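Local coordinates for solute Binding Protein, BlMnBP1 in complex with mannotriose (Bifidobacterium, PDB 6FUV) that probably captures manno-oligosaccharides such as mannotriose outside the cell and delivers them to an ABC transporter for uptake, at residues T73-N78 / D83-P88; D233-G238 / D397-A402. All blocks are in the same frame, centred on the assembly; numbering follows the deposited sequence.

Contact 1 (T73-N78 / D83-P88); sequences TRLQAN and DIMMIP
The guanidinium of Arg-74 has three partners: NH2 bonds to Gln-62 OE1, NH1 bonds to Ser-81 OG, and Phe-27 adds a cation-pi contact. Its aliphatic stem meets the strand, with Arg-74 CG 4.0 Å from Met-85 CE, the side chains running antiparallel. Arginine suits the place, packing a greasy stem yet carrying its charge to polar partners.

Leu-75 forks over two residues. Its CD2 presses on Met-85 CE at 3.4 Å, tighter than ordinary van der Waals contact, and Met-85 SD lies 3.7 Å from Leu-75 CD2. Methionine can meet the helix because its chain bends at chi3 (72°), turning the methyl toward Arg-74 and Leu-75. The other branch, Leu-75 CD1, comes end-on to Pro-88 CG at 3.6 Å, the rigid ring offering a firm apolar surface. Replacing Leu-75 by alanine removes both methyls and would probably open a gap beside Pro-88 and leave the Met-85 methyl less firmly held.

Ile-87 and Pro-88 line the pocket of a P33 molecule, probably from the crystallisation liquor, and the Pro-88 side chain lies about 8 Å from a bound beta-D-mannopyranose. Helix 67-77 connects strands 57-63 and 84-86, both paired with strand 22-28, in a beta-alpha-beta crossover.

Contact 2 (D233-G238 / D397-A402); sequences DAVANG and DIVVDA
Val-399 is the first residue of 397-402 to touch 233-238, as helix 393-404 packs against the C-terminal end of helix 223-236; just before it, Ile-398 rests on Tyr-232. Val-399 O lies 3.6 Å from Val-235 CG1, a close approach but no hydrogen bond, while Val-399 CG1 stands more loosely, 4.3 Å from Val-235 CG2. Beta-branched valine suits such a place: Val-235 holds CG1 anti to its own backbone N (chi1 176°), which sends CG1 between Val-399 O and Ala-402 CB and leaves CG2 facing Val-399 CG1. Val-400 then points away from 233-238 and packs on Tyr-244, and the side chain of Asp-401 leads off toward helix 409-426, touching Ile-412.

One turn on from Val-399, Ala-402 faces the contact again. Ala-402 CB sits 3.8 Å from Val-235 CG1 and 4.2 Å from Ala-236 CB. With only methyl groups at Ala-236 and Ala-402, the backbones draw close, their CA atoms 5.0 Å apart. Just beyond, helix 223-236 ends in a Schellman motif at Gly-238, whose positive phi glycine adopts easily.

No hydrogen bond or salt bridge crosses here; the hold rests on van der Waals contact and burial of Val-235, Val-399 and Ala-402, with Ala-236 at the open margin.

From the N terminus, the chain first forms contact 1, where residues 73-78 meet 83-88 after a loop of just four residues, a local closure inside the lobe built on the large mixed sheet. It stays with that sheet through strand 123-132, then enters the four-stranded sheet at 135-139 before reaching 233-238. Contact 2 closes an excursion of 158 residues by bringing helix 393-404 against helix 223-236; this loop includes the return to the large sheet at 298-309, consistent with the two-lobed fold of periplasmic-binding-protein relatives. The two lie in series, neither nesting nor crossing, centres 35 Å apart. Contact 1 joins a helix to its sheet, contact 2 a late helix to an earlier one.

Contact 1 (T73-N78 / D83-P88)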
ATOM      1  N   THR A  73     -12.421   3.436 -13.693  1.00 19.43           N
ATOM      2  CA  THR A  73     -13.131   4.045 -14.805  1.00 15.90           C
ATOM      3  C   THR A  73     -12.392   3.786 -16.106  1.00 16.42           C
ATOM      4  O   THR A  73     -13.015   3.500 -17.126  1.00 16.96           O
ATOM      5  CB  THR A  73     -13.285   5.542 -14.539  1.00 16.86           C
ATOM      6  OG1 THR A  73     -14.063   5.737 -13.374  1.00 16.31           O
ATOM      7  CG2 THR A  73     -13.967   6.256 -15.671  1.00 20.64           C
ATOM      8  N   ARG A  74     -11.064   3.850 -16.087  1.00 14.72           N
ATOM      9  CA  ARG A  74     -10.293   3.623 -17.306  1.00 13.52           C
ATOM     10  C   ARG A  74     -10.464   2.196 -17.816  1.00 18.34           C
ATOM     11  O   ARG A  74     -10.496   1.963 -19.021  1.00 23.20           O
ATOM     12  CB  ARG A  74      -8.815   3.933 -17.035  1.00 19.98           C
ATOM     13  CG  ARG A  74      -7.952   3.911 -18.232  1.00 24.11           C
ATOM     14  CD  ARG A  74      -8.179   5.142 -19.056  1.00 25.60           C
ATOM     15  NE  ARG A  74      -7.367   6.225 -18.549  1.00 26.50           N
ATOM     16  CZ  ARG A  74      -6.214   6.597 -19.068  1.00 17.26           C
ATOM     17  NH1 ARG A  74      -5.754   6.000 -20.141  1.00 22.95           N
ATOM     18  NH2 ARG A  74      -5.555   7.602 -18.538  1.00 22.13           N
ATOM     19  N   LEU A  75     -10.604   1.236 -16.913  1.00 19.28           N
ATOM     20  CA  LEU A  75     -10.797  -0.155 -17.320  1.00 22.87           C
ATOM     21  C   LEU A  75     -12.198  -0.350 -17.902  1.00 24.31           C
ATOM     22  O   LEU A  75     -12.390  -1.105 -18.857  1.00 19.69           O
ATOM     23  CB  LEU A  75     -10.585  -1.086 -16.123  1.00 16.57           C
ATOM     24  CG  LEU A  75      -9.215  -1.192 -15.496  1.00 23.84           C
ATOM     25  CD1 LEU A  75      -9.323  -2.062 -14.225  1.00 17.63           C
ATOM     26  CD2 LEU A  75      -8.175  -1.757 -16.414  1.00 14.66           C
ATOM     27  N   GLN A  76     -13.195   0.336 -17.342  1.00 16.74           N
ATOM     28  CA  GLN A  76     -14.514   0.321 -17.952  1.00 24.75           C
ATOM     29  C   GLN A  76     -14.498   0.935 -19.347  1.00 22.71           C
ATOM     30  O   GLN A  76     -15.260   0.518 -20.200  1.00 22.45           O
ATOM     31  CB  GLN A  76     -15.491   1.068 -17.065  1.00 18.94           C
ATOM     32  CG  GLN A  76     -16.837   1.296 -17.697  1.00 29.00           C
ATOM     33  CD  GLN A  76     -17.823   1.938 -16.713  1.00 33.60           C
ATOM     34  OE1 GLN A  76     -17.565   3.003 -16.148  1.00 35.06           O
ATOM     35  NE2 GLN A  76     -18.946   1.302 -16.522  1.00 28.20           N
ATOM     36  N   ALA A  77     -13.647   1.916 -19.611  1.00 23.87           N
ATOM     37  CA  ALA A  77     -13.600   2.529 -20.928  1.00 22.19           C
ATOM     38  C   ALA A  77     -13.230   1.521 -21.993  1.00 26.69           C
ATOM     39  O   ALA A  77     -13.577   1.700 -23.156  1.00 27.75           O
ATOM     40  CB  ALA A  77     -12.596   3.677 -20.925  1.00 21.79           C
ATOM     41  N   ASN A  78     -12.492   0.472 -21.631  1.00 20.82           N
ATOM     42  CA  ASN A  78     -12.210  -0.644 -22.537  1.00 22.22           C
ATOM     43  C   ASN A  78     -11.619  -0.173 -23.857  1.00 25.71           C
ATOM     44  O   ASN A  78     -12.139  -0.465 -24.921  1.00 17.71           O
ATOM     45  CB  ASN A  78     -13.481  -1.440 -22.816  1.00 21.92           C
ATOM     46  CG  ASN A  78     -13.218  -2.797 -23.441  1.00 26.96           C
ATOM     47  OD1 ASN A  78     -12.121  -3.329 -23.377  1.00 22.12           O
ATOM     48  ND2 ASN A  78     -14.242  -3.370 -24.032  1.00 34.07           N
ATOM     49  N   ASP A  83      -1.248   1.308 -21.826  1.00 20.61           N
ATOM     50  CA  ASP A  83      -0.649  -0.005 -21.991  1.00 17.37           C
ATOM     51  C   ASP A  83      -0.173  -0.616 -20.688  1.00 17.34           C
ATOM     52  O   ASP A  83      -0.314  -1.823 -20.503  1.00 21.05           O
ATOM     53  CB  ASP A  83       0.508   0.103 -22.965  1.00 15.62           C
ATOM     54  CG  ASP A  83       0.093   0.693 -24.286  1.00 18.92           C
ATOM     55  OD1 ASP A  83      -0.660   0.039 -24.978  1.00 15.59           O
ATOM     56  OD2 ASP A  83       0.490   1.853 -24.602  1.00 25.38           O
ATOM     57  N   ILE A  84       0.335   0.197 -19.764  1.00 10.84           N
ATOM     58  CA  ILE A  84       0.602  -0.201 -18.398  1.00 19.64           C
ATOM     59  C   ILE A  84      -0.243   0.684 -17.477  1.00 12.30           C
ATOM     60  O   ILE A  84      -0.278   1.913 -17.630  1.00 14.26           O
ATOM     61  CB  ILE A  84       2.095  -0.046 -18.059  1.00 13.53           C
ATOM     62  CG1 ILE A  84       2.999  -0.793 -19.028  1.00 12.74           C
ATOM     63  CG2 ILE A  84       2.364  -0.572 -16.701  1.00 18.26           C
ATOM     64  CD1 ILE A  84       4.416  -0.203 -19.141  1.00 14.73           C
ATOM     65  N   MET A  85      -0.917   0.078 -16.519  1.00 16.36           N
ATOM     66  CA  MET A  85      -1.466   0.822 -15.396  1.00 13.92           C
ATOM     67  C   MET A  85      -1.081   0.137 -14.099  1.00 12.30           C
ATOM     68  O   MET A  85      -0.676  -1.025 -14.087  1.00 14.88           O
ATOM     69  CB  MET A  85      -2.980   0.948 -15.473  1.00 15.28           C
ATOM     70  CG  MET A  85      -3.846  -0.263 -15.233  1.00 11.29           C
ATOM     71  SD  MET A  85      -5.527   0.252 -14.783  1.00 15.54           S
ATOM     72  CE  MET A  85      -6.028   0.848 -16.414  1.00 19.28           C
ATOM     73  N   MET A  86      -1.269   0.851 -13.002  1.00 14.13           N
ATOM     74  CA  MET A  86      -1.262   0.249 -11.678  1.00 14.41           C
ATOM     75  C   MET A  86      -2.605  -0.416 -11.434  1.00 17.83           C
ATOM     76  O   MET A  86      -3.646   0.240 -11.467  1.00 18.19           O
ATOM     77  CB  MET A  86      -1.002   1.297 -10.604  1.00 13.99           C
ATOM     78  CG  MET A  86       0.322   1.980 -10.738  1.00 15.14           C
ATOM     79  SD  MET A  86       1.705   0.844 -10.917  1.00 23.79           S
ATOM     80  CE  MET A  86       3.049   2.114 -10.766  1.00 27.46           C
ATOM     81  N   ILE A  87      -2.578  -1.717 -11.186  1.00 15.68           N
ATOM     82  CA  ILE A  87      -3.805  -2.500 -11.125  1.00 13.75           C
ATOM     83  C   ILE A  87      -4.651  -1.959  -9.982  1.00 17.59           C
ATOM     84  O   ILE A  87      -4.167  -1.898  -8.854  1.00 21.30           O
ATOM     85  CB  ILE A  87      -3.513  -3.995 -10.943  1.00 15.38           C
ATOM     86  CG1 ILE A  87      -2.742  -4.519 -12.115  1.00 14.18           C
ATOM     87  CG2 ILE A  87      -4.821  -4.734 -10.740  1.00 22.00           C
ATOM     88  CD1 ILE A  87      -2.373  -5.990 -11.983  1.00 12.08           C
ATOM     89  N   PRO A  88      -5.896  -1.562 -10.218  1.00 14.81           N
ATOM     90  CA  PRO A  88      -6.740  -1.062  -9.125  1.00 13.48           C
ATOM     91  C   PRO A  88      -7.479  -2.174  -8.414  1.00 16.59           C
ATOM     92  O   PRO A  88      -7.068  -3.314  -8.527  1.00 20.86           O
ATOM     93  CB  PRO A  88      -7.663  -0.078  -9.859  1.00 14.29           C
ATOM     94  CG  PRO A  88      -7.824  -0.680 -11.261  1.00 17.30           C
ATOM     95  CD  PRO A  88      -6.501  -1.349 -11.547  1.00 13.29           C
TER

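Contact 2 (D233-G238 / D397-A402)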
ATOM      1  N   ASP A 233      -9.180   6.286  19.151  1.00 19.56           N
ATOM      2  CA  ASP A 233      -8.721   6.945  20.364  1.00 19.45           C
ATOM      3  C   ASP A 233      -7.931   8.211  20.053  1.00 19.45           C
ATOM      4  O   ASP A 233      -8.019   9.190  20.797  1.00 22.64           O
ATOM      5  CB  ASP A 233      -7.897   5.969  21.190  1.00 17.96           C
ATOM      6  CG  ASP A 233      -8.736   5.000  21.916  1.00 19.74           C
ATOM      7  OD1 ASP A 233      -9.967   5.145  21.803  1.00 25.73           O
ATOM      8  OD2 ASP A 233      -8.169   4.124  22.615  1.00 22.49           O
ATOM      9  N   ALA A 234      -7.118   8.200  19.000  1.00 11.44           N
ATOM     10  CA  ALA A 234      -6.440   9.421  18.611  1.00 17.06           C
ATOM     11  C   ALA A 234      -7.443  10.552  18.408  1.00 16.63           C
ATOM     12  O   ALA A 234      -7.224  11.683  18.852  1.00 17.87           O
ATOM     13  CB  ALA A 234      -5.626   9.166  17.343  1.00 15.74           C
ATOM     14  N   VAL A 235      -8.533  10.289  17.689  1.00 20.88           N
ATOM     15  CA  VAL A 235      -9.512  11.342  17.431  1.00 19.75           C
ATOM     16  C   VAL A 235     -10.279  11.690  18.699  1.00 16.37           C
ATOM     17  O   VAL A 235     -10.392  12.858  19.070  1.00 20.46           O
ATOM     18  CB  VAL A 235     -10.449  10.908  16.295  1.00 21.05           C
ATOM     19  CG1 VAL A 235     -11.548  11.926  16.041  1.00 16.88           C
ATOM     20  CG2 VAL A 235      -9.657  10.641  15.071  1.00 14.98           C
ATOM     21  N   ALA A 236     -10.764  10.686  19.423  1.00 20.87           N
ATOM     22  CA  ALA A 236     -11.625  10.970  20.563  1.00 20.24           C
ATOM     23  C   ALA A 236     -10.846  11.635  21.686  1.00 16.84           C
ATOM     24  O   ALA A 236     -11.369  12.486  22.392  1.00 25.85           O
ATOM     25  CB  ALA A 236     -12.265   9.685  21.056  1.00 17.37           C
ATOM     26  N   ASN A 237      -9.600  11.264  21.870  1.00 24.83           N
ATOM     27  CA  ASN A 237      -8.785  11.893  22.906  1.00 16.78           C
ATOM     28  C   ASN A 237      -8.360  13.318  22.548  1.00 27.21           C
ATOM     29  O   ASN A 237      -7.667  13.977  23.341  1.00 24.52           O
ATOM     30  CB  ASN A 237      -7.529  11.054  23.187  1.00 21.56           C
ATOM     31  CG  ASN A 237      -7.825   9.697  23.755  1.00 21.51           C
ATOM     32  OD1 ASN A 237      -8.825   9.478  24.391  1.00 23.35           O
ATOM     33  ND2 ASN A 237      -6.929   8.774  23.523  1.00 22.10           N
ATOM     34  N   GLY A 238      -8.752  13.813  21.381  1.00 26.99           N
ATOM     35  CA  GLY A 238      -8.319  15.127  20.955  1.00 19.23           C
ATOM     36  C   GLY A 238      -6.879  15.255  20.490  1.00 27.84           C
ATOM     37  O   GLY A 238      -6.282  16.324  20.644  1.00 19.94           O
ATOM     38  N   ASP A 397     -15.995   7.082   8.709  1.00 17.36           N
ATOM     39  CA  ASP A 397     -17.105   7.013   9.662  1.00 18.34           C
ATOM     40  C   ASP A 397     -16.599   6.886  11.102  1.00 21.36           C
ATOM     41  O   ASP A 397     -17.225   7.403  12.034  1.00 19.31           O
ATOM     42  CB  ASP A 397     -18.062   5.845   9.325  1.00 15.36           C
ATOM     43  CG  ASP A 397     -18.916   6.119   8.086  1.00 22.63           C
ATOM     44  OD1 ASP A 397     -19.077   7.288   7.664  1.00 19.26           O
ATOM     45  OD2 ASP A 397     -19.437   5.155   7.509  1.00 27.60           O
ATOM     46  N   ILE A 398     -15.481   6.188  11.305  1.00 20.19           N
ATOM     47  CA  ILE A 398     -14.895   6.078  12.640  1.00 18.29           C
ATOM     48  C   ILE A 398     -14.476   7.454  13.133  1.00 13.97           C
ATOM     49  O   ILE A 398     -14.752   7.825  14.275  1.00 18.11           O
ATOM     50  CB  ILE A 398     -13.709   5.091  12.643  1.00 21.10           C
ATOM     51  CG1 ILE A 398     -14.166   3.665  12.420  1.00 12.56           C
ATOM     52  CG2 ILE A 398     -12.947   5.209  13.966  1.00 17.80           C
ATOM     53  CD1 ILE A 398     -13.106   2.705  12.137  1.00 14.46           C
ATOM     54  N   VAL A 399     -13.784   8.217  12.278  1.00 11.38           N
ATOM     55  CA  VAL A 399     -13.327   9.553  12.652  1.00 13.01           C
ATOM     56  C   VAL A 399     -14.519  10.394  13.093  1.00 19.09           C
ATOM     57  O   VAL A 399     -14.509  11.058  14.146  1.00 16.11           O
ATOM     58  CB  VAL A 399     -12.583  10.196  11.462  1.00 16.55           C
ATOM     59  CG1 VAL A 399     -12.276  11.635  11.762  1.00 15.14           C
ATOM     60  CG2 VAL A 399     -11.310   9.419  11.078  1.00 15.79           C
ATOM     61  N   VAL A 400     -15.561  10.396  12.261  1.00 18.71           N
ATOM     62  CA  VAL A 400     -16.777  11.134  12.572  1.00 19.35           C
ATOM     63  C   VAL A 400     -17.398  10.598  13.842  1.00 21.25           C
ATOM     64  O   VAL A 400     -17.801  11.366  14.716  1.00 21.65           O
ATOM     65  CB  VAL A 400     -17.771  11.048  11.403  1.00 22.11           C
ATOM     66  CG1 VAL A 400     -19.104  11.669  11.786  1.00 20.77           C
ATOM     67  CG2 VAL A 400     -17.172  11.706  10.192  1.00 23.71           C
ATOM     68  N   ASP A 401     -17.531   9.278  13.938  1.00 19.21           N
ATOM     69  CA  ASP A 401     -18.133   8.692  15.124  1.00 18.37           C
ATOM     70  C   ASP A 401     -17.322   9.030  16.374  1.00 20.28           C
ATOM     71  O   ASP A 401     -17.882   9.326  17.425  1.00 25.06           O
ATOM     72  CB  ASP A 401     -18.241   7.184  14.926  1.00 26.30           C
ATOM     73  CG  ASP A 401     -19.413   6.773  14.106  1.00 25.58           C
ATOM     74  OD1 ASP A 401     -20.275   7.609  13.794  1.00 33.10           O
ATOM     75  OD2 ASP A 401     -19.482   5.578  13.753  1.00 35.17           O
ATOM     76  N   ALA A 402     -15.998   8.991  16.276  1.00 17.29           N
ATOM     77  CA  ALA A 402     -15.176   9.305  17.438  1.00 23.18           C
ATOM     78  C   ALA A 402     -15.298  10.775  17.793  1.00 22.95           C
ATOM     79  O   ALA A 402     -15.545  11.120  18.951  1.00 22.00           O
ATOM     80  CB  ALA A 402     -13.707   8.950  17.180  1.00 20.02           C
TER